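Local coordinates for X-PRO dipeptidase (Streptococcus pyogenes M1 GAS, PDB 3O5V), which probably acts, as the whole enzyme, as a manganese-dependent proline dipeptidase of the M24B family, and is seen here as its creatinase/prolidase-type N-terminal domain alone, at residues Ile21-Val26 against Tyr99-His104; Arg41-Phe46 against Pro53-Pro58; Val57-Val62 against Gly75-Glu80. All blocks are in the same frame, centred on the assembly; numbering follows the deposited sequence.

Interaction 1: residues Ile21-Val26 against Tyr99-His104; sequences IFSDPV and YAEFDH
Glu101 reaches across to Phe22, Ser23 and Asp24 just where strand 19-22 gives way to helix 25-32. Its carboxylate oxygen OE1 accepts two backbone N-H groups. Ser23 N lies 2.9 Å from Glu101 OE1 and meets it nearly along the C-O bond. Asp24 N, 3.1 Å from the same OE1, comes from above the carboxylate plane. The other oxygen, OE2, is held by Thr27 OG1, so both ends of the carboxylate are fixed. OE1 also touches the edge of the Phe22 ring.

His104 has CG anti to its backbone N (chi1 168°), which brings its ring to Asp24. Asp24 CA stands over the centre of one face of the His104 ring, 3.4 Å from the centroid, in a CH-pi contact. The Asp24 carboxylate is stacked on the same ring, the two planes 25° apart. Asp24 OD1 in turn accepts from Val26 N at 2.9 Å. A water joins Ile21 O, Ser23 OG and Glu101 N where the two strands separate. Toward the strands, Ile21 N bonds to Tyr99 O at 2.7 Å.

These are the C-terminal ends of two neighbouring parallel strands in the mixed sheet of this alpha/beta domain, with Asp24 as the N-cap of the helix that follows.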
loop_
_atom_site.group_PDB
_atom_site.type_symbol
_atom_site.label_atom_id
_atom_site.label_comp_id
_atom_site.label_asym_id
_atom_site.label_seq_id
_atom_site.Cartn_x
_atom_site.Cartn_y
_atom_site.Cartn_z
ATOM N N ILE A 21 -3.811 -3.046 0.160
ATOM C CA ILE A 21 -3.170 -1.846 -0.377
ATOM C C ILE A 21 -3.774 -0.621 0.266
ATOM O O ILE A 21 -4.940 -0.290 0.016
ATOM C CB ILE A 21 -3.288 -1.733 -1.941
ATOM C CG1 ILE A 21 -2.837 -3.030 -2.622
ATOM C CG2 ILE A 21 -2.527 -0.508 -2.447
ATOM C CD1 ILE A 21 -2.857 -2.976 -4.163
ATOM N N PHE A 22 -3.005 0.048 1.121
ATOM C CA PHE A 22 -3.511 1.269 1.743
ATOM C C PHE A 22 -3.112 2.492 0.927
ATOM O O PHE A 22 -2.016 2.517 0.368
ATOM C CB PHE A 22 -3.036 1.366 3.193
ATOM C CG PHE A 22 -3.512 0.223 4.050
ATOM C CD1 PHE A 22 -4.738 0.293 4.712
ATOM C CD2 PHE A 22 -2.748 -0.939 4.170
ATOM C CE1 PHE A 22 -5.189 -0.778 5.507
ATOM C CE2 PHE A 22 -3.180 -2.013 4.960
ATOM C CZ PHE A 22 -4.413 -1.930 5.623
ATOM N N SER A 23 -4.011 3.478 0.824
ATOM C CA SER A 23 -3.723 4.702 0.051
ATOM C C SER A 23 -3.962 5.999 0.836
ATOM O O SER A 23 -3.422 7.053 0.473
ATOM C CB SER A 23 -4.514 4.728 -1.266
ATOM O OG SER A 23 -5.900 4.578 -0.992
ATOM N N ASP A 24 -4.791 5.937 1.887
ATOM C CA ASP A 24 -5.208 7.134 2.601
ATOM C C ASP A 24 -4.049 7.523 3.509
ATOM O O ASP A 24 -3.634 6.699 4.346
ATOM C CB ASP A 24 -6.476 6.823 3.429
ATOM C CG ASP A 24 -7.100 8.063 4.089
ATOM O OD1 ASP A 24 -6.390 9.025 4.460
ATOM O OD2 ASP A 24 -8.336 8.051 4.258
ATOM N N PRO A 25 -3.514 8.757 3.356
ATOM C CA PRO A 25 -2.422 9.195 4.247
ATOM C C PRO A 25 -2.744 9.036 5.741
ATOM O O PRO A 25 -1.841 8.751 6.552
ATOM C CB PRO A 25 -2.282 10.677 3.909
ATOM C CG PRO A 25 -2.678 10.760 2.461
ATOM C CD PRO A 25 -3.811 9.766 2.322
ATOM N N VAL A 26 -4.011 9.200 6.110
ATOM C CA VAL A 26 -4.398 9.088 7.529
ATOM C C VAL A 26 -4.278 7.656 8.039
ATOM O O VAL A 26 -3.762 7.429 9.147
ATOM C CB VAL A 26 -5.823 9.669 7.789
ATOM C CG1 VAL A 26 -6.252 9.443 9.238
ATOM C CG2 VAL A 26 -5.859 11.185 7.399
ATOM N N TYR A 99 -7.314 -6.483 -0.973
ATOM C CA TYR A 99 -8.114 -5.494 -0.272
ATOM C C TYR A 99 -7.568 -4.077 -0.483
ATOM O O TYR A 99 -6.357 -3.875 -0.445
ATOM C CB TYR A 99 -8.179 -5.839 1.210
ATOM C CG TYR A 99 -9.257 -6.855 1.512
ATOM C CD1 TYR A 99 -10.470 -6.454 2.070
ATOM C CD2 TYR A 99 -9.074 -8.207 1.220
ATOM C CE1 TYR A 99 -11.472 -7.370 2.342
ATOM C CE2 TYR A 99 -10.083 -9.143 1.486
ATOM C CZ TYR A 99 -11.273 -8.712 2.046
ATOM O OH TYR A 99 -12.274 -9.616 2.314
ATOM N N ALA A 100 -8.457 -3.107 -0.718
ATOM C CA ALA A 100 -8.053 -1.697 -0.840
ATOM C C ALA A 100 -9.102 -0.760 -0.234
ATOM O O ALA A 100 -10.231 -1.176 0.010
ATOM C CB ALA A 100 -7.761 -1.332 -2.316
ATOM N N GLU A 101 -8.721 0.491 0.029
ATOM C CA GLU A 101 -9.595 1.443 0.727
ATOM C C GLU A 101 -10.483 2.175 -0.269
ATOM O O GLU A 101 -10.114 3.248 -0.776
ATOM C CB GLU A 101 -8.779 2.478 1.519
ATOM C CG GLU A 101 -7.890 1.886 2.573
ATOM C CD GLU A 101 -7.157 2.960 3.347
ATOM O OE1 GLU A 101 -6.046 3.356 2.923
ATOM O OE2 GLU A 101 -7.699 3.415 4.376
ATOM N N PHE A 102 -11.662 1.605 -0.518
ATOM C CA PHE A 102 -12.583 2.134 -1.536
ATOM C C PHE A 102 -13.109 3.537 -1.187
ATOM O O PHE A 102 -13.515 4.280 -2.093
ATOM C CB PHE A 102 -13.759 1.171 -1.765
ATOM C CG PHE A 102 -13.428 -0.069 -2.585
ATOM C CD1 PHE A 102 -12.124 -0.368 -2.998
ATOM C CD2 PHE A 102 -14.456 -0.959 -2.928
ATOM C CE1 PHE A 102 -11.856 -1.522 -3.755
ATOM C CE2 PHE A 102 -14.204 -2.110 -3.671
ATOM C CZ PHE A 102 -12.899 -2.395 -4.087
ATOM N N ASP A 103 -13.089 3.908 0.099
ATOM C CA ASP A 103 -13.482 5.278 0.496
ATOM C C ASP A 103 -12.454 6.374 0.231
ATOM O O ASP A 103 -12.762 7.562 0.378
ATOM C CB ASP A 103 -13.924 5.361 1.957
ATOM C CG ASP A 103 -15.421 5.198 2.118
ATOM O OD1 ASP A 103 -16.178 5.547 1.182
ATOM O OD2 ASP A 103 -15.834 4.712 3.185
ATOM N N HIS A 104 -11.236 5.986 -0.137
ATOM C CA HIS A 104 -10.191 6.968 -0.396
ATOM C C HIS A 104 -9.637 6.879 -1.823
ATOM O O HIS A 104 -9.406 7.888 -2.485
ATOM C CB HIS A 104 -9.048 6.850 0.627
ATOM C CG HIS A 104 -7.849 7.642 0.232
ATOM N ND1 HIS A 104 -7.686 8.970 0.575
ATOM C CD2 HIS A 104 -6.806 7.325 -0.567
ATOM C CE1 HIS A 104 -6.566 9.421 0.039
ATOM N NE2 HIS A 104 -6.011 8.441 -0.652
HETATM O O HOH W 1 -6.445 1.857 -1.269
#

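Interaction 2: residues Arg41-Phe46 against Pro53-Pro58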
loop_
_atom_site.group_PDB
_atom_site.type_symbol
_atom_site.label_atom_id
_atom_site.label_comp_id
_atom_site.label_asym_id
_atom_site.label_seq_id
_atom_site.Cartn_x
_atom_site.Cartn_y
_atom_site.Cartn_z
ATOM N N ARG A 41 0.930 13.286 -6.474
ATOM C CA ARG A 41 1.799 12.125 -6.649
ATOM C C ARG A 41 1.237 10.866 -5.975
ATOM O O ARG A 41 0.294 10.934 -5.195
ATOM C CB ARG A 41 3.209 12.434 -6.138
ATOM C CG ARG A 41 3.917 13.553 -6.922
ATOM C CD ARG A 41 5.398 13.659 -6.566
ATOM N NE ARG A 41 6.017 14.786 -7.256
ATOM C CZ ARG A 41 5.955 16.056 -6.846
ATOM N NH1 ARG A 41 5.319 16.386 -5.733
ATOM N NH2 ARG A 41 6.541 17.005 -7.560
ATOM N N GLN A 42 1.826 9.717 -6.286
ATOM C CA GLN A 42 1.335 8.446 -5.745
ATOM C C GLN A 42 1.907 8.106 -4.364
ATOM O O GLN A 42 3.070 8.373 -4.083
ATOM C CB GLN A 42 1.631 7.315 -6.730
ATOM C CG GLN A 42 1.027 7.551 -8.129
ATOM C CD GLN A 42 -0.502 7.567 -8.134
ATOM O OE1 GLN A 42 -1.152 6.929 -7.300
ATOM N NE2 GLN A 42 -1.083 8.291 -9.095
ATOM N N LEU A 43 1.071 7.490 -3.531
ATOM C CA LEU A 43 1.440 6.992 -2.204
ATOM C C LEU A 43 0.674 5.690 -1.980
ATOM O O LEU A 43 -0.544 5.689 -2.080
ATOM C CB LEU A 43 1.044 8.017 -1.134
ATOM C CG LEU A 43 1.011 7.549 0.322
ATOM C CD1 LEU A 43 2.437 7.298 0.831
ATOM C CD2 LEU A 43 0.270 8.570 1.181
ATOM N N PHE A 44 1.383 4.591 -1.696
ATOM C CA PHE A 44 0.732 3.308 -1.360
ATOM C C PHE A 44 1.514 2.554 -0.296
ATOM O O PHE A 44 2.763 2.565 -0.296
ATOM C CB PHE A 44 0.588 2.369 -2.583
ATOM C CG PHE A 44 -0.301 2.890 -3.676
ATOM C CD1 PHE A 44 -1.687 2.962 -3.500
ATOM C CD2 PHE A 44 0.246 3.263 -4.915
ATOM C CE1 PHE A 44 -2.514 3.433 -4.533
ATOM C CE2 PHE A 44 -0.564 3.745 -5.942
ATOM C CZ PHE A 44 -1.949 3.823 -5.757
ATOM N N LEU A 45 0.786 1.917 0.615
ATOM C CA LEU A 45 1.383 0.925 1.510
ATOM C C LEU A 45 0.890 -0.476 1.139
ATOM O O LEU A 45 -0.300 -0.763 1.209
ATOM C CB LEU A 45 1.062 1.232 2.986
ATOM C CG LEU A 45 1.581 0.208 4.005
ATOM C CD1 LEU A 45 3.121 0.190 4.054
ATOM C CD2 LEU A 45 1.043 0.469 5.389
ATOM N N PHE A 46 1.820 -1.337 0.737
ATOM C CA PHE A 46 1.495 -2.705 0.307
ATOM C C PHE A 46 1.759 -3.663 1.455
ATOM O O PHE A 46 2.922 -3.878 1.841
ATOM C CB PHE A 46 2.357 -3.090 -0.904
ATOM C CG PHE A 46 2.077 -2.265 -2.133
ATOM C CD1 PHE A 46 1.002 -2.584 -2.972
ATOM C CD2 PHE A 46 2.862 -1.155 -2.436
ATOM C CE1 PHE A 46 0.727 -1.815 -4.105
ATOM C CE2 PHE A 46 2.606 -0.383 -3.574
ATOM C CZ PHE A 46 1.537 -0.708 -4.408
ATOM N N PRO A 53 6.139 -5.865 4.374
ATOM C CA PRO A 53 5.348 -4.804 3.753
ATOM C C PRO A 53 6.262 -3.850 2.975
ATOM O O PRO A 53 7.489 -3.847 3.192
ATOM C CB PRO A 53 4.706 -4.107 4.949
ATOM C CG PRO A 53 5.709 -4.312 6.071
ATOM C CD PRO A 53 6.323 -5.658 5.829
ATOM N N VAL A 54 5.685 -3.095 2.047
ATOM C CA VAL A 54 6.452 -2.171 1.216
ATOM C C VAL A 54 5.755 -0.820 1.152
ATOM O O VAL A 54 4.576 -0.738 0.763
ATOM C CB VAL A 54 6.642 -2.700 -0.223
ATOM C CG1 VAL A 54 7.462 -1.702 -1.060
ATOM C CG2 VAL A 54 7.326 -4.063 -0.214
ATOM N N LEU A 55 6.484 0.239 1.513
ATOM C CA LEU A 55 5.965 1.585 1.339
ATOM C C LEU A 55 6.456 2.163 0.016
ATOM O O LEU A 55 7.660 2.150 -0.261
ATOM C CB LEU A 55 6.358 2.512 2.503
ATOM C CG LEU A 55 5.741 3.919 2.391
ATOM C CD1 LEU A 55 4.233 3.895 2.602
ATOM C CD2 LEU A 55 6.396 4.871 3.370
ATOM N N PHE A 56 5.517 2.672 -0.776
ATOM C CA PHE A 56 5.818 3.317 -2.068
ATOM C C PHE A 56 5.472 4.805 -1.998
ATOM O O PHE A 56 4.318 5.157 -1.720
ATOM C CB PHE A 56 5.010 2.642 -3.199
ATOM C CG PHE A 56 5.316 3.201 -4.568
ATOM C CD1 PHE A 56 6.470 2.815 -5.244
ATOM C CD2 PHE A 56 4.455 4.119 -5.174
ATOM C CE1 PHE A 56 6.789 3.354 -6.517
ATOM C CE2 PHE A 56 4.750 4.651 -6.448
ATOM C CZ PHE A 56 5.929 4.266 -7.112
ATOM N N VAL A 57 6.460 5.673 -2.248
ATOM C CA VAL A 57 6.300 7.123 -2.089
ATOM C C VAL A 57 6.966 7.921 -3.228
ATOM O O VAL A 57 7.806 7.390 -3.945
ATOM C CB VAL A 57 6.909 7.617 -0.715
ATOM C CG1 VAL A 57 6.072 7.121 0.468
ATOM C CG2 VAL A 57 8.379 7.168 -0.555
ATOM N N PRO A 58 6.610 9.215 -3.377
ATOM C CA PRO A 58 7.461 10.058 -4.226
ATOM C C PRO A 58 8.897 10.080 -3.706
ATOM O O PRO A 58 9.112 10.050 -2.482
ATOM C CB PRO A 58 6.852 11.449 -4.070
ATOM C CG PRO A 58 5.455 11.223 -3.539
ATOM C CD PRO A 58 5.525 9.974 -2.736
#
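A beta hairpin, made by strands 44-48 and 54-58, carries this contact, with Phe44 facing Phe56 and Phe46 facing Val54 as antiparallel hydrogen-bonded pairs. Each pair closes with two backbone bonds. Phe56 N to Phe44 O and Phe46 N to Val54 O are both 2.8 Å. Leu45 and Leu55 form the non-hydrogen-bonded pair between them, their CA atoms 4.6 Å apart.

Phe44, Phe46, Val54 and Phe56 share one face of the sheet. The Phe46 and Phe56 side chains lie side by side and point the same way. Phe46 CG is anti to its carbonyl carbon (chi1 -65°), and the ring turns its edge to Phe56 CB, which lies 3.9 Å from Phe46 CE2. Phe56 CE2 in turn comes near Gln42 CB. Ile86 of helix 82-89 touches both Phe46 and Phe56.

The hairpin is internal to the mixed sheet: strand 19-22 bonds to its first strand and strand 73-76 to its second. On the other face, Leu45 CD1 and Leu55 CD1 lie alongside each other at 4.1 Å, each methyl reaching toward the opposite strand. Leu43 CD1 meets Val57 CG1 at 3.7 Å, crossing it at a slant. Ile28 of helix 25-32 packs on Leu43 and Leu45.

Beyond the paired residues, Arg41 lays its extended chain across the Pro58 ring, with Arg41 CD 3.6 Å from Pro58 CB. Its NE forms a salt bridge with Asp78. Pro58 CD packs against Gln42 O at 3.2 Å. That oxygen is buried by the contact and has no polar partner in the model, since a proline ring offers no N-H.

Interaction 3: residues Val57-Val62 against Gly75-Glu80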
loop_
_atom_site.group_PDB
_atom_site.type_symbol
_atom_site.label_atom_id
_atom_site.label_comp_id
_atom_site.label_asym_id
_atom_site.label_seq_id
_atom_site.Cartn_x
_atom_site.Cartn_y
_atom_site.Cartn_z
ATOM N N VAL A 57 6.460 5.673 -2.248
ATOM C CA VAL A 57 6.300 7.123 -2.089
ATOM C C VAL A 57 6.966 7.921 -3.228
ATOM O O VAL A 57 7.806 7.390 -3.945
ATOM C CB VAL A 57 6.909 7.617 -0.715
ATOM C CG1 VAL A 57 6.072 7.121 0.468
ATOM C CG2 VAL A 57 8.379 7.168 -0.555
ATOM N N PRO A 58 6.610 9.215 -3.377
ATOM C CA PRO A 58 7.461 10.058 -4.226
ATOM C C PRO A 58 8.897 10.080 -3.706
ATOM O O PRO A 58 9.112 10.050 -2.482
ATOM C CB PRO A 58 6.852 11.449 -4.070
ATOM C CG PRO A 58 5.455 11.223 -3.539
ATOM C CD PRO A 58 5.525 9.974 -2.736
ATOM N N ALA A 59 9.864 10.157 -4.619
ATOM C CA ALA A 59 11.286 10.187 -4.262
ATOM C C ALA A 59 11.553 11.240 -3.195
ATOM O O ALA A 59 12.355 11.021 -2.293
ATOM C CB ALA A 59 12.128 10.484 -5.493
ATOM N N LEU A 60 10.876 12.382 -3.296
ATOM C CA LEU A 60 11.109 13.470 -2.336
ATOM C C LEU A 60 10.763 13.096 -0.879
ATOM O O LEU A 60 11.237 13.755 0.071
ATOM C CB LEU A 60 10.398 14.745 -2.788
ATOM C CG LEU A 60 8.866 14.786 -2.748
ATOM C CD1 LEU A 60 8.408 15.270 -1.384
ATOM C CD2 LEU A 60 8.346 15.722 -3.825
ATOM N N GLU A 61 9.956 12.047 -0.712
ATOM C CA GLU A 61 9.549 11.562 0.629
ATOM C C GLU A 61 10.403 10.428 1.223
ATOM O O GLU A 61 10.232 10.077 2.404
ATOM C CB GLU A 61 8.090 11.080 0.589
ATOM C CG GLU A 61 7.068 12.145 0.308
ATOM C CD GLU A 61 6.835 13.095 1.470
ATOM O OE1 GLU A 61 7.393 12.873 2.577
ATOM O OE2 GLU A 61 6.062 14.057 1.275
ATOM N N VAL A 62 11.287 9.831 0.418
ATOM C CA VAL A 62 12.030 8.626 0.849
ATOM C C VAL A 62 12.806 8.848 2.152
ATOM O O VAL A 62 12.704 8.044 3.097
ATOM C CB VAL A 62 12.980 8.069 -0.272
ATOM C CG1 VAL A 62 13.845 6.935 0.260
ATOM C CG2 VAL A 62 12.173 7.570 -1.461
ATOM N N GLY A 75 11.070 4.861 -3.667
ATOM C CA GLY A 75 10.597 6.080 -4.296
ATOM C C GLY A 75 10.558 6.006 -5.815
ATOM O O GLY A 75 11.121 5.086 -6.431
ATOM N N TYR A 76 9.865 6.972 -6.400
ATOM C CA TYR A 76 9.886 7.202 -7.843
ATOM C C TYR A 76 10.095 8.687 -8.103
ATOM O O TYR A 76 9.507 9.535 -7.426
ATOM C CB TYR A 76 8.617 6.687 -8.541
ATOM C CG TYR A 76 7.385 7.572 -8.440
ATOM C CD1 TYR A 76 6.946 8.318 -9.536
ATOM C CD2 TYR A 76 6.652 7.651 -7.254
ATOM C CE1 TYR A 76 5.820 9.128 -9.450
ATOM C CE2 TYR A 76 5.522 8.439 -7.160
ATOM C CZ TYR A 76 5.107 9.179 -8.261
ATOM O OH TYR A 76 3.990 9.971 -8.171
ATOM N N VAL A 77 10.965 8.986 -9.067
ATOM C CA VAL A 77 11.166 10.366 -9.509
ATOM C C VAL A 77 10.123 10.752 -10.569
ATOM O O VAL A 77 9.496 9.883 -11.175
ATOM C CB VAL A 77 12.605 10.611 -10.020
ATOM C CG1 VAL A 77 13.609 10.388 -8.898
ATOM C CG2 VAL A 77 12.915 9.720 -11.225
ATOM N N ASP A 78 9.948 12.055 -10.785
ATOM C CA ASP A 78 8.893 12.563 -11.668
ATOM C C ASP A 78 9.015 12.125 -13.150
ATOM O O ASP A 78 8.016 12.075 -13.864
ATOM C CB ASP A 78 8.770 14.083 -11.526
ATOM C CG ASP A 78 8.298 14.504 -10.132
ATOM O OD1 ASP A 78 7.470 13.786 -9.518
ATOM O OD2 ASP A 78 8.756 15.559 -9.652
ATOM N N SER A 79 10.222 11.772 -13.581
ATOM C CA SER A 79 10.436 11.252 -14.946
ATOM C C SER A 79 10.060 9.764 -15.107
ATOM O O SER A 79 10.033 9.242 -16.232
ATOM C CB SER A 79 11.879 11.498 -15.387
ATOM O OG SER A 79 12.785 10.692 -14.659
ATOM N N GLU A 80 9.752 9.094 -13.991
ATOM C CA GLU A 80 9.344 7.683 -13.988
ATOM C C GLU A 80 7.824 7.517 -13.981
ATOM O O GLU A 80 7.102 8.283 -13.330
ATOM C CB GLU A 80 9.938 6.949 -12.781
ATOM C CG GLU A 80 11.422 6.613 -12.909
ATOM C CD GLU A 80 12.015 5.995 -11.643
ATOM O OE1 GLU A 80 11.657 6.434 -10.521
ATOM O OE2 GLU A 80 12.867 5.079 -11.774
#
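Tyr76 sets its ring alongside the backbone of Val57 and Pro58. Its CG stands between the backbone N and the carbonyl carbon (chi1 79°), which brings the ring back toward Val57 and Pro58 although the CB bond points away. Tyr76 CD2 lies 3.5 Å from Val57 O, and CE2 lies 3.9 Å from Pro58 CA. The hydroxyl passes beyond this contact and bonds to Gln42 N, while the ring lies nearly parallel to that of Phe56.

Two backbone bonds join the segments. Tyr76 N reaches Val57 O at 3.2 Å, with a bent N-H...O angle of 138°. Ala59 N gives the shorter bond, 2.9 Å to Tyr76 O, but approaches from above the carbonyl plane.

Ala59 CB sits beside Val77 CG1 at 3.7 Å, a small apolar touch near the surface. On Gly75 two groups converge. Val57 O lies 3.1 Å from Gly75 CA in a CA-H...O contact, and Val62 CG2 lies 3.6 Å from the same CA.

The segments lie at the ends of the parallel strands of a beta-alpha-beta unit, strand 54-58, helix 62-68 and strand 73-76. One backbone bond is long and bent, and the other is shorter but off the carbonyl plane. The chemistry thus implies a join that is polar through the backbone and apolar at Ala59, Val62 and Val77.

From the N terminus, strand 19-22 and the turn into helix 25-32 come first. Their partner, residues 99-104, comes much later in the chain, so interaction 1 closes the longest loop, and interactions 2 and 3 both fall within it. Interaction 2 closes a short hairpin loop. Interaction 3 closes the next loop, around helix 62-68. These two follow in series, do not cross, and share Val57 and Pro58 on strand 54-58. All three lie on one sheet, tying strands 97-100, 19-22, 44-48, 54-58 and 73-76 in that order. A probable hydrogen bond from Phe22 N to Leu45 O joins interactions 1 and 2. Interactions 1 and 3 do not touch, their centres about 20 Å apart.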